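Ribose/Galactose Isomerase (PDB 3ONO) probably interconverts aldose and ketose sugar phosphates, as an isomerase of the LacAB/RpiB family. Local coordinates at residues G40-N45 / S189-E194; T50-G55 / Q180-T185; L86-V91 / A166-V171; F102-I107 / N111-A116. One frame throughout, in Å; residues are numbered along the deposited sequence.

Following the chain from its N terminus, the loop 40-45 after strand 35-38 is the first to find a distant partner: contact 1 brings it against helix 190-199 and closes the widest loop. Contact 2 lies within that span and sets the start of helix 51-63 against helix 180-186. Contact 3 lies within contact 2, joining the turn 86-91 to the end of helix 150-167, and contact 4, innermost, packs helix 98-108 on strand 112-116. None cross. Contacts 2 and 3 touch through G55 and H87; contacts 3 and 4 through the amide of N111. Contacts 1 to 3 tie the C-terminal helices to the alpha/beta core.

Contact 1. Residues G40-N45 / S189-E194; sequences GMTDEN and STQFQE
The loop that leaves strand 35-38 of the parallel sheet meets the first turn of helix 190-199 here, and one side chain, Q191, makes the connection. Q191 NE2 donates to the carbonyl O of G40 at 2.9 Å, with an N-H...O angle of 163°. The acceptor lies almost exactly in the plane of the Q191 amide, while the donor comes in tilted 34° from the carbonyl plane of G40. The chain of Q191 gets there by a bend: CG sits between the backbone N and the carbonyl carbon, and a further turn at chi2 (-91°) swings the amide toward the loop. Beside the bond, T42 CG2 packs at 4.0 Å from Q191 NE2, the two side chains running obliquely past each other. At the helix start S189 is the N-cap, its OG accepting from F192 N at 2.9 Å. D46 OD2 is a second acceptor for Q191 NE2 and also takes the backbone N of T42. The amide nitrogen of Q191 thus bonds both a loop carbonyl and a loop carboxylate, which together would limit its rotation and hold the helix start to the loop by polar bonds.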
loop_
_atom_site.group_PDB
_atom_site.type_symbol
_atom_site.label_atom_id
_atom_site.label_comp_id
_atom_site.label_asym_id
_atom_site.label_seq_id
_atom_site.Cartn_x
_atom_site.Cartn_y
_atom_site.Cartn_z
ATOM N N GLY A 40 -2.833 -27.737 -0.779
ATOM C CA GLY A 40 -4.073 -27.261 -1.364
ATOM C C GLY A 40 -4.080 -27.511 -2.866
ATOM O O GLY A 40 -3.407 -28.425 -3.347
HETATM N N MSE A 41 -4.861 -26.731 -3.608
HETATM C CA MSE A 41 -4.930 -26.904 -5.056
HETATM C C MSE A 41 -3.618 -26.576 -5.756
HETATM O O MSE A 41 -2.928 -25.620 -5.401
HETATM C CB MSE A 41 -6.062 -26.075 -5.646
HETATM C CG MSE A 41 -7.421 -26.591 -5.211
HETATM SE SE MSE A 41 -8.861 -25.583 -6.005
HETATM C CE MSE A 41 -8.839 -26.374 -7.787
ATOM N N THR A 42 -3.270 -27.380 -6.756
ATOM C CA THR A 42 -2.044 -27.136 -7.516
ATOM C C THR A 42 -2.346 -26.422 -8.828
ATOM O O THR A 42 -1.480 -25.773 -9.416
ATOM C CB THR A 42 -1.314 -28.460 -7.818
ATOM O OG1 THR A 42 -2.198 -29.334 -8.533
ATOM C CG2 THR A 42 -0.883 -29.149 -6.518
ATOM N N ASP A 43 -3.576 -26.557 -9.306
ATOM C CA ASP A 43 -4.038 -25.826 -10.484
ATOM C C ASP A 43 -5.563 -25.887 -10.560
ATOM O O ASP A 43 -6.201 -26.517 -9.701
ATOM C CB ASP A 43 -3.387 -26.363 -11.761
ATOM C CG ASP A 43 -3.621 -27.839 -11.958
ATOM O OD1 ASP A 43 -4.794 -28.257 -11.976
ATOM O OD2 ASP A 43 -2.625 -28.584 -12.091
ATOM N N GLU A 44 -6.153 -25.246 -11.568
ATOM C CA GLU A 44 -7.618 -25.111 -11.595
ATOM C C GLU A 44 -8.344 -26.437 -11.767
ATOM O O GLU A 44 -9.532 -26.546 -11.447
ATOM C CB GLU A 44 -8.066 -24.120 -12.670
ATOM C CG GLU A 44 -7.928 -22.670 -12.228
ATOM C CD GLU A 44 -8.218 -21.678 -13.341
ATOM O OE1 GLU A 44 -8.177 -22.083 -14.524
ATOM O OE2 GLU A 44 -8.484 -20.494 -13.029
ATOM N N ASN A 45 -7.629 -27.444 -12.256
ATOM C CA ASN A 45 -8.236 -28.753 -12.494
ATOM C C ASN A 45 -8.081 -29.739 -11.341
ATOM O O ASN A 45 -8.592 -30.853 -11.403
ATOM C CB ASN A 45 -7.675 -29.367 -13.777
ATOM C CG ASN A 45 -8.027 -28.554 -15.007
ATOM O OD1 ASN A 45 -9.188 -28.183 -15.209
ATOM N ND2 ASN A 45 -7.020 -28.251 -15.827
ATOM N N SER A 189 -7.590 -34.814 -0.919
ATOM C CA SER A 189 -6.540 -34.903 -1.940
ATOM C C SER A 189 -5.356 -35.777 -1.521
ATOM O O SER A 189 -5.069 -35.917 -0.334
ATOM C CB SER A 189 -6.020 -33.510 -2.324
ATOM O OG SER A 189 -4.913 -33.164 -1.508
ATOM N N THR A 190 -4.658 -36.336 -2.509
ATOM C CA THR A 190 -3.461 -37.126 -2.244
ATOM C C THR A 190 -2.360 -36.296 -1.589
ATOM O O THR A 190 -1.680 -36.783 -0.682
ATOM C CB THR A 190 -2.908 -37.805 -3.524
ATOM O OG1 THR A 190 -2.645 -36.810 -4.523
ATOM C CG2 THR A 190 -3.898 -38.795 -4.073
ATOM N N GLN A 191 -2.182 -35.048 -2.027
ATOM C CA GLN A 191 -1.121 -34.218 -1.438
ATOM C C GLN A 191 -1.439 -33.864 0.025
ATOM O O GLN A 191 -0.538 -33.782 0.857
ATOM C CB GLN A 191 -0.778 -32.980 -2.291
ATOM C CG GLN A 191 -1.891 -31.964 -2.439
ATOM C CD GLN A 191 -2.761 -32.222 -3.650
ATOM O OE1 GLN A 191 -2.881 -33.361 -4.112
ATOM N NE2 GLN A 191 -3.371 -31.162 -4.179
ATOM N N PHE A 192 -2.713 -33.685 0.360
ATOM C CA PHE A 192 -3.054 -33.423 1.760
ATOM C C PHE A 192 -2.783 -34.655 2.614
ATOM O O PHE A 192 -2.139 -34.582 3.665
ATOM C CB PHE A 192 -4.520 -33.018 1.931
ATOM C CG PHE A 192 -4.915 -32.809 3.371
ATOM C CD1 PHE A 192 -4.734 -31.568 3.972
ATOM C CD2 PHE A 192 -5.424 -33.851 4.129
ATOM C CE1 PHE A 192 -5.073 -31.365 5.295
ATOM C CE2 PHE A 192 -5.769 -33.658 5.461
ATOM C CZ PHE A 192 -5.590 -32.408 6.043
ATOM N N GLN A 193 -3.294 -35.794 2.162
ATOM C CA GLN A 193 -3.167 -37.026 2.932
ATOM C C GLN A 193 -1.701 -37.410 3.137
ATOM O O GLN A 193 -1.314 -37.859 4.217
ATOM C CB GLN A 193 -3.950 -38.151 2.263
ATOM C CG GLN A 193 -5.456 -37.943 2.342
ATOM C CD GLN A 193 -6.227 -38.961 1.544
ATOM O OE1 GLN A 193 -5.753 -40.075 1.324
ATOM N NE2 GLN A 193 -7.431 -38.589 1.109
ATOM N N GLU A 194 -0.883 -37.207 2.110
ATOM C CA GLU A 194 0.517 -37.587 2.194
ATOM C C GLU A 194 1.228 -36.798 3.286
ATOM O O GLU A 194 2.025 -37.350 4.044
ATOM C CB GLU A 194 1.213 -37.382 0.847
ATOM C CG GLU A 194 2.628 -37.936 0.804
ATOM C CD GLU A 194 3.331 -37.658 -0.517
ATOM O OE1 GLU A 194 2.651 -37.232 -1.478
ATOM O OE2 GLU A 194 4.566 -37.866 -0.588
#

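Contact 2. Residues T50-G55 / Q180-T185; sequences TYIHLG and QELVKT
Apolar packing comes first: I52 CG2 reaches L182 CD1 at 3.9 Å. Across the contact L182 CD1 meets only I52, while L182 CD2 lies between I52 and the H53 ring, in van der Waals contact with H53 NE2 at 3.6 Å. A CH-pi contact follows: T185 CG2 lies over one face of the H53 imidazole, 3.6 Å from the ring centroid and 19° off the normal, displaced toward NE2. That methyl is anti to the threonine's backbone N (OG1 chi1 -66°), aiming it at the ring. At the ring's edge the carbonyl O of L182 lies in plane, 3.3 Å from H53 CD2. One hydrogen bond within 50-55 helps fix the ring's rotation: T50 N donates to H53 ND1 at 2.9 Å, nearly straight and in plane. T50 OG1 accepts from I52 N as the cap, and T50 and H53 form a capping box starting helix 51-63. I159 and V163 of the second subunit pack on I52 and L182 respectively. The axes of the two short helical segments approach to 9.2 Å at a crossing angle of -77°, a steep packing that sets a C-terminal helix across the N-terminal end of a helix flanking the sheet.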
loop_
_atom_site.group_PDB
_atom_site.type_symbol
_atom_site.label_atom_id
_atom_site.label_comp_id
_atom_site.label_asym_id
_atom_site.label_seq_id
_atom_site.Cartn_x
_atom_site.Cartn_y
_atom_site.Cartn_z
ATOM N N THR A 50 -12.556 -24.628 -1.605
ATOM C CA THR A 50 -12.845 -23.206 -1.411
ATOM C C THR A 50 -12.104 -22.741 -0.167
ATOM O O THR A 50 -11.485 -23.545 0.541
ATOM C CB THR A 50 -14.325 -22.942 -1.111
ATOM O OG1 THR A 50 -14.623 -23.396 0.213
ATOM C CG2 THR A 50 -15.231 -23.644 -2.102
ATOM N N TYR A 51 -12.219 -21.458 0.148
ATOM C CA TYR A 51 -11.554 -20.975 1.355
ATOM C C TYR A 51 -12.137 -21.567 2.634
ATOM O O TYR A 51 -11.487 -21.515 3.674
ATOM C CB TYR A 51 -11.525 -19.439 1.423
ATOM C CG TYR A 51 -12.867 -18.762 1.545
ATOM C CD1 TYR A 51 -13.535 -18.699 2.774
ATOM C CD2 TYR A 51 -13.457 -18.136 0.433
ATOM C CE1 TYR A 51 -14.749 -18.037 2.893
ATOM C CE2 TYR A 51 -14.681 -17.483 0.545
ATOM C CZ TYR A 51 -15.327 -17.454 1.777
ATOM O OH TYR A 51 -16.533 -16.799 1.917
ATOM N N ILE A 52 -13.333 -22.164 2.569
ATOM C CA ILE A 52 -13.865 -22.860 3.728
ATOM C C ILE A 52 -13.020 -24.093 4.031
ATOM O O ILE A 52 -12.645 -24.346 5.176
ATOM C CB ILE A 52 -15.342 -23.322 3.508
ATOM C CG1 ILE A 52 -16.245 -22.119 3.248
ATOM C CG2 ILE A 52 -15.847 -24.119 4.741
ATOM C CD1 ILE A 52 -16.316 -21.119 4.399
ATOM N N HIS A 53 -12.708 -24.870 2.999
ATOM C CA HIS A 53 -11.918 -26.075 3.195
ATOM C C HIS A 53 -10.529 -25.714 3.700
ATOM O O HIS A 53 -9.951 -26.444 4.495
ATOM C CB HIS A 53 -11.818 -26.877 1.901
ATOM C CG HIS A 53 -13.152 -27.228 1.323
ATOM N ND1 HIS A 53 -13.628 -26.662 0.154
ATOM C CD2 HIS A 53 -14.123 -28.066 1.765
ATOM C CE1 HIS A 53 -14.830 -27.152 -0.104
ATOM N NE2 HIS A 53 -15.155 -28.006 0.860
ATOM N N LEU A 54 -9.992 -24.587 3.233
ATOM C CA LEU A 54 -8.663 -24.186 3.682
ATOM C C LEU A 54 -8.571 -24.091 5.207
ATOM O O LEU A 54 -7.586 -24.544 5.816
ATOM C CB LEU A 54 -8.249 -22.845 3.041
ATOM C CG LEU A 54 -8.158 -22.830 1.513
ATOM C CD1 LEU A 54 -7.739 -21.428 1.012
ATOM C CD2 LEU A 54 -7.185 -23.892 0.985
ATOM N N GLY A 55 -9.553 -23.462 5.833
ATOM C CA GLY A 55 -9.522 -23.317 7.278
ATOM C C GLY A 55 -9.532 -24.668 7.976
ATOM O O GLY A 55 -8.831 -24.885 8.977
ATOM N N GLN A 180 -20.112 -32.733 7.483
ATOM C CA GLN A 180 -19.024 -33.669 7.215
ATOM C C GLN A 180 -18.631 -33.736 5.753
ATOM O O GLN A 180 -17.525 -34.158 5.424
ATOM C CB GLN A 180 -19.344 -35.072 7.769
ATOM C CG GLN A 180 -19.481 -35.109 9.297
ATOM C CD GLN A 180 -18.187 -34.712 10.004
ATOM O OE1 GLN A 180 -17.980 -33.533 10.348
ATOM N NE2 GLN A 180 -17.300 -35.684 10.199
ATOM N N GLU A 181 -19.521 -33.319 4.863
ATOM C CA GLU A 181 -19.142 -33.179 3.456
ATOM C C GLU A 181 -17.946 -32.214 3.311
ATOM O O GLU A 181 -17.034 -32.448 2.526
ATOM C CB GLU A 181 -20.310 -32.625 2.636
ATOM C CG GLU A 181 -20.965 -33.602 1.654
ATOM C CD GLU A 181 -21.275 -32.937 0.292
ATOM O OE1 GLU A 181 -22.377 -32.343 0.115
ATOM O OE2 GLU A 181 -20.398 -33.006 -0.604
ATOM N N LEU A 182 -17.982 -31.122 4.059
ATOM C CA LEU A 182 -16.891 -30.151 4.008
ATOM C C LEU A 182 -15.599 -30.791 4.467
ATOM O O LEU A 182 -14.568 -30.602 3.844
ATOM C CB LEU A 182 -17.170 -28.936 4.882
ATOM C CG LEU A 182 -18.249 -27.957 4.438
ATOM C CD1 LEU A 182 -18.471 -26.946 5.543
ATOM C CD2 LEU A 182 -17.854 -27.240 3.131
ATOM N N VAL A 183 -15.642 -31.551 5.558
ATOM C CA VAL A 183 -14.397 -32.091 6.086
ATOM C C VAL A 183 -13.850 -33.172 5.157
ATOM O O VAL A 183 -12.635 -33.248 4.930
ATOM C CB VAL A 183 -14.555 -32.633 7.510
ATOM C CG1 VAL A 183 -13.181 -32.973 8.087
ATOM C CG2 VAL A 183 -15.283 -31.606 8.390
ATOM N N LYS A 184 -14.737 -34.020 4.627
ATOM C CA LYS A 184 -14.307 -35.039 3.671
ATOM C C LYS A 184 -13.596 -34.410 2.475
ATOM O O LYS A 184 -12.563 -34.916 2.002
ATOM C CB LYS A 184 -15.493 -35.880 3.177
ATOM C CG LYS A 184 -16.138 -36.732 4.235
ATOM C CD LYS A 184 -17.365 -37.448 3.650
ATOM C CE LYS A 184 -17.937 -38.472 4.616
ATOM N NZ LYS A 184 -18.630 -37.818 5.756
ATOM N N THR A 185 -14.155 -33.314 1.977
ATOM C CA THR A 185 -13.545 -32.610 0.847
ATOM C C THR A 185 -12.187 -32.061 1.263
ATOM O O THR A 185 -11.209 -32.183 0.532
ATOM C CB THR A 185 -14.444 -31.476 0.331
ATOM O OG1 THR A 185 -15.639 -32.049 -0.239
ATOM C CG2 THR A 185 -13.696 -30.638 -0.740
#

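Contact 3. Residues L86-V91 / A166-V171; sequences LHPGVV and AVAKDV
A168 and V171 receive the ring of P88, the one residue of 86-91 whose side chain carries this contact. Taken in order, the second segment starts with A166 and V167, the last two residues of helix 150-167, which faces the second subunit: V167 packs on L86 of that chain. A168 is the first residue to leave the helical backbone angles, and its methyl points at the proline. A168 CB lies 3.7 Å from P88 CG, with P88 CB and CD scarcely farther, so the methyl sits alongside three ring carbons at once. K169 comes next. Its carbonyl O is 4.3 Å from P88 CG, but its side chain leads away from the proline, and NZ bonds to the carbonyl O of A166 of the second subunit; the reverse bond is also made. Past D170, the N-cap residue of helix 171-177, V171 offers only one branch: CG2, anti to its carbonyl carbon, stands 4.1 Å from P88 CG, and the two side chains run obliquely to each other. P88 itself occupies the second position of a type II turn from H87 to V90, closed by V90 N to H87 O at 3.2 Å, with G89 following at a positive phi. K164 NZ bonds the carbonyls of H87 and V90, and N63 ND2 that of P88. The contact is therefore apolar between its two segments, a proline ring set against the methyl of A168 and one methyl of V171, while polar bonds to neighbouring helices hold the turn and reciprocal K169-A166 hydrogen bonds join the two subunits.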
loop_
_atom_site.group_PDB
_atom_site.type_symbol
_atom_site.label_atom_id
_atom_site.label_comp_id
_atom_site.label_asym_id
_atom_site.label_seq_id
_atom_site.Cartn_x
_atom_site.Cartn_y
_atom_site.Cartn_z
ATOM N N LEU A 86 -11.348 -18.966 12.826
ATOM C CA LEU A 86 -12.413 -19.549 13.648
ATOM C C LEU A 86 -11.945 -20.797 14.378
ATOM O O LEU A 86 -12.481 -21.145 15.426
ATOM C CB LEU A 86 -13.656 -19.892 12.809
ATOM C CG LEU A 86 -13.509 -21.053 11.822
ATOM C CD1 LEU A 86 -13.994 -22.377 12.459
ATOM C CD2 LEU A 86 -14.324 -20.763 10.549
ATOM N N HIS A 87 -10.947 -21.485 13.838
ATOM C CA HIS A 87 -10.547 -22.773 14.424
ATOM C C HIS A 87 -9.617 -22.613 15.612
ATOM O O HIS A 87 -8.663 -21.846 15.553
ATOM C CB HIS A 87 -9.852 -23.641 13.373
ATOM C CG HIS A 87 -10.737 -24.007 12.221
ATOM N ND1 HIS A 87 -11.593 -25.094 12.251
ATOM C CD2 HIS A 87 -10.896 -23.429 11.006
ATOM C CE1 HIS A 87 -12.241 -25.163 11.098
ATOM N NE2 HIS A 87 -11.841 -24.157 10.329
ATOM N N PRO A 88 -9.879 -23.356 16.693
ATOM C CA PRO A 88 -8.899 -23.289 17.785
ATOM C C PRO A 88 -7.540 -23.763 17.295
ATOM O O PRO A 88 -7.437 -24.653 16.427
ATOM C CB PRO A 88 -9.476 -24.271 18.841
ATOM C CG PRO A 88 -10.319 -25.255 18.024
ATOM C CD PRO A 88 -10.885 -24.421 16.862
ATOM N N GLY A 89 -6.483 -23.189 17.859
ATOM C CA GLY A 89 -5.146 -23.599 17.499
ATOM C C GLY A 89 -4.632 -23.002 16.193
ATOM O O GLY A 89 -3.500 -23.278 15.804
ATOM N N VAL A 90 -5.464 -22.214 15.511
ATOM C CA VAL A 90 -5.065 -21.575 14.251
ATOM C C VAL A 90 -5.109 -20.071 14.413
ATOM O O VAL A 90 -6.184 -19.498 14.570
ATOM C CB VAL A 90 -6.012 -21.969 13.102
ATOM C CG1 VAL A 90 -5.513 -21.365 11.775
ATOM C CG2 VAL A 90 -6.104 -23.507 13.016
ATOM N N VAL A 91 -3.936 -19.438 14.328
ATOM C CA VAL A 91 -3.785 -18.019 14.563
ATOM C C VAL A 91 -3.217 -17.424 13.267
ATOM O O VAL A 91 -2.025 -17.511 13.013
ATOM C CB VAL A 91 -2.851 -17.777 15.765
ATOM C CG1 VAL A 91 -2.605 -16.281 15.947
ATOM C CG2 VAL A 91 -3.463 -18.379 17.043
ATOM N N ALA A 166 -11.223 -21.800 24.732
ATOM C CA ALA A 166 -12.406 -21.755 25.601
ATOM C C ALA A 166 -13.708 -21.673 24.800
ATOM O O ALA A 166 -14.703 -22.341 25.115
ATOM C CB ALA A 166 -12.305 -20.556 26.540
ATOM N N VAL A 167 -13.697 -20.818 23.788
ATOM C CA VAL A 167 -14.894 -20.535 22.996
ATOM C C VAL A 167 -15.241 -21.692 22.088
ATOM O O VAL A 167 -16.414 -21.908 21.745
ATOM C CB VAL A 167 -14.652 -19.236 22.151
ATOM C CG1 VAL A 167 -15.650 -19.118 21.015
ATOM C CG2 VAL A 167 -14.735 -18.042 23.077
ATOM N N ALA A 168 -14.206 -22.413 21.669
ATOM C CA ALA A 168 -14.359 -23.548 20.772
ATOM C C ALA A 168 -14.612 -24.865 21.495
ATOM O O ALA A 168 -14.119 -25.099 22.601
ATOM C CB ALA A 168 -13.106 -23.691 19.942
ATOM N N LYS A 169 -15.363 -25.745 20.850
ATOM C CA LYS A 169 -15.435 -27.141 21.298
ATOM C C LYS A 169 -14.051 -27.779 21.209
ATOM O O LYS A 169 -13.132 -27.224 20.587
ATOM C CB LYS A 169 -16.407 -27.902 20.408
ATOM C CG LYS A 169 -17.801 -27.386 20.509
ATOM C CD LYS A 169 -18.719 -28.053 19.472
ATOM C CE LYS A 169 -20.089 -27.391 19.433
ATOM N NZ LYS A 169 -20.891 -27.745 18.200
ATOM N N ASP A 170 -13.892 -28.945 21.835
ATOM C CA ASP A 170 -12.663 -29.706 21.664
ATOM C C ASP A 170 -12.448 -29.900 20.162
ATOM O O ASP A 170 -13.412 -29.927 19.395
ATOM C CB ASP A 170 -12.753 -31.056 22.403
ATOM C CG ASP A 170 -12.780 -30.899 23.922
ATOM O OD1 ASP A 170 -12.414 -29.817 24.432
ATOM O OD2 ASP A 170 -13.151 -31.876 24.611
ATOM N N VAL A 171 -11.197 -29.995 19.724
ATOM C CA VAL A 171 -10.928 -30.040 18.286
ATOM C C VAL A 171 -11.740 -31.085 17.520
ATOM O O VAL A 171 -12.449 -30.766 16.558
ATOM C CB VAL A 171 -9.441 -30.213 17.995
ATOM C CG1 VAL A 171 -9.217 -30.391 16.499
ATOM C CG2 VAL A 171 -8.678 -29.002 18.507
#

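Contact 4. Residues F102-I107 / N111-A116; sequences FLFNQI and NAISLA
F104 packs against the backbone and one side chain of strand 112-116, inside the beta-alpha-beta unit made by strand 92-94, helix 98-108 and strand 112-116, where the crossover helix covers the parallel sheet. The apolar part of the contact is F104 against I113. F104 CD2 stands 3.8 Å from I113 CG2, and F104 CE2 is 3.9 Å from the same methyl; the two side chains pass obliquely. On the helix the ring is thrown out toward the strand because CG is anti to the backbone N (chi1 176°). On the strand, I113 keeps CG1 between its N and carbonyl carbon, and CG2, beside the backbone N, is the branch that meets the phenyl. M82 of the second subunit also packs on F104.

Backbone polar atoms meet the far end of the ring. N111 N lies 4.2 Å from F104 CZ, and the carbonyl O of A112 approaches both CZ and CE2, obliquely to the ring.

Hydrogen bonding belongs to N111, whose CB points away from the helix: OD1 accepts from V91 N and ND2 donates to G89 O, tying the strand's start to the preceding turn. A glycerol, probably from the crystallisation liquor, lies about 3 Å from this side chain. Across the helix-strand interface, the closest approach is F104 CZ to the carbonyl O of A112, at 3.3 Å.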
loop_
_atom_site.group_PDB
_atom_site.type_symbol
_atom_site.label_atom_id
_atom_site.label_comp_id
_atom_site.label_asym_id
_atom_site.label_seq_id
_atom_site.Cartn_x
_atom_site.Cartn_y
_atom_site.Cartn_z
ATOM N N PHE A 102 7.140 -9.802 9.162
ATOM C CA PHE A 102 8.035 -9.602 10.292
ATOM C C PHE A 102 7.273 -9.226 11.566
ATOM O O PHE A 102 7.445 -9.868 12.607
ATOM C CB PHE A 102 9.082 -8.551 9.998
ATOM C CG PHE A 102 10.000 -8.312 11.154
ATOM C CD1 PHE A 102 10.976 -9.241 11.472
ATOM C CD2 PHE A 102 9.839 -7.206 11.958
ATOM C CE1 PHE A 102 11.802 -9.040 12.558
ATOM C CE2 PHE A 102 10.674 -6.994 13.047
ATOM C CZ PHE A 102 11.645 -7.905 13.343
ATOM N N LEU A 103 6.433 -8.197 11.480
ATOM C CA LEU A 103 5.658 -7.746 12.642
ATOM C C LEU A 103 4.724 -8.843 13.149
ATOM O O LEU A 103 4.570 -9.027 14.356
ATOM C CB LEU A 103 4.832 -6.506 12.306
ATOM C CG LEU A 103 5.670 -5.260 12.020
ATOM C CD1 LEU A 103 4.782 -4.134 11.535
ATOM C CD2 LEU A 103 6.452 -4.874 13.297
ATOM N N PHE A 104 4.077 -9.560 12.237
ATOM C CA PHE A 104 3.210 -10.651 12.667
ATOM C C PHE A 104 3.999 -11.649 13.515
ATOM O O PHE A 104 3.567 -12.042 14.598
ATOM C CB PHE A 104 2.604 -11.365 11.462
ATOM C CG PHE A 104 1.753 -12.570 11.821
ATOM C CD1 PHE A 104 0.501 -12.414 12.390
ATOM C CD2 PHE A 104 2.214 -13.854 11.566
ATOM C CE1 PHE A 104 -0.285 -13.521 12.685
ATOM C CE2 PHE A 104 1.425 -14.970 11.872
ATOM C CZ PHE A 104 0.180 -14.785 12.432
ATOM N N ASN A 105 5.161 -12.056 13.024
ATOM C CA ASN A 105 5.964 -13.039 13.759
ATOM C C ASN A 105 6.392 -12.527 15.122
ATOM O O ASN A 105 6.411 -13.284 16.097
ATOM C CB ASN A 105 7.221 -13.395 12.981
ATOM C CG ASN A 105 6.962 -14.379 11.865
ATOM O OD1 ASN A 105 5.959 -15.080 11.854
ATOM N ND2 ASN A 105 7.907 -14.458 10.929
ATOM N N GLN A 106 6.755 -11.258 15.200
ATOM C CA GLN A 106 7.261 -10.713 16.460
ATOM C C GLN A 106 6.162 -10.368 17.473
ATOM O O GLN A 106 6.324 -10.621 18.666
ATOM C CB GLN A 106 8.154 -9.498 16.231
ATOM C CG GLN A 106 9.351 -9.765 15.325
ATOM C CD GLN A 106 10.009 -11.104 15.594
ATOM O OE1 GLN A 106 10.213 -11.502 16.761
ATOM N NE2 GLN A 106 10.339 -11.823 14.514
ATOM N N ILE A 107 5.061 -9.791 16.990
ATOM C CA ILE A 107 4.007 -9.279 17.864
ATOM C C ILE A 107 2.979 -10.362 18.177
ATOM O O ILE A 107 2.614 -10.585 19.344
ATOM C CB ILE A 107 3.280 -8.075 17.221
ATOM C CG1 ILE A 107 4.250 -6.886 17.002
ATOM C CG2 ILE A 107 2.041 -7.669 18.053
ATOM C CD1 ILE A 107 3.574 -5.771 16.198
ATOM N N ASN A 111 0.643 -18.779 13.599
ATOM C CA ASN A 111 1.102 -19.938 12.830
ATOM C C ASN A 111 0.492 -20.038 11.431
ATOM O O ASN A 111 0.561 -21.076 10.797
ATOM C CB ASN A 111 0.875 -21.259 13.618
ATOM C CG ASN A 111 -0.567 -21.471 14.020
ATOM O OD1 ASN A 111 -1.460 -20.718 13.618
ATOM N ND2 ASN A 111 -0.808 -22.510 14.836
ATOM N N ALA A 112 -0.097 -18.954 10.947
ATOM C CA ALA A 112 -0.607 -18.941 9.579
ATOM C C ALA A 112 -0.627 -17.522 9.056
ATOM O O ALA A 112 -0.783 -16.589 9.835
ATOM C CB ALA A 112 -2.000 -19.533 9.536
ATOM N N ILE A 113 -0.431 -17.349 7.748
ATOM C CA ILE A 113 -0.623 -16.040 7.137
ATOM C C ILE A 113 -1.492 -16.192 5.894
ATOM O O ILE A 113 -1.429 -17.222 5.212
ATOM C CB ILE A 113 0.711 -15.391 6.739
ATOM C CG1 ILE A 113 1.533 -16.341 5.870
ATOM C CG2 ILE A 113 1.478 -15.007 7.992
ATOM C CD1 ILE A 113 2.909 -15.746 5.450
ATOM N N SER A 114 -2.296 -15.172 5.617
ATOM C CA SER A 114 -3.187 -15.183 4.452
ATOM C C SER A 114 -2.820 -14.045 3.520
ATOM O O SER A 114 -2.852 -12.873 3.911
ATOM C CB SER A 114 -4.638 -15.038 4.891
ATOM O OG SER A 114 -5.521 -15.033 3.769
ATOM N N LEU A 115 -2.454 -14.398 2.289
ATOM C CA LEU A 115 -2.033 -13.412 1.299
ATOM C C LEU A 115 -3.167 -13.070 0.353
ATOM O O LEU A 115 -4.106 -13.849 0.206
ATOM C CB LEU A 115 -0.869 -13.979 0.469
ATOM C CG LEU A 115 0.527 -13.924 1.106
ATOM C CD1 LEU A 115 0.606 -14.809 2.362
ATOM C CD2 LEU A 115 1.593 -14.369 0.089
ATOM N N ALA A 116 -3.048 -11.918 -0.309
ATOM C CA ALA A 116 -3.980 -11.543 -1.376
ATOM C C ALA A 116 -3.304 -11.839 -2.704
ATOM O O ALA A 116 -2.256 -11.250 -3.016
ATOM C CB ALA A 116 -4.316 -10.054 -1.271
#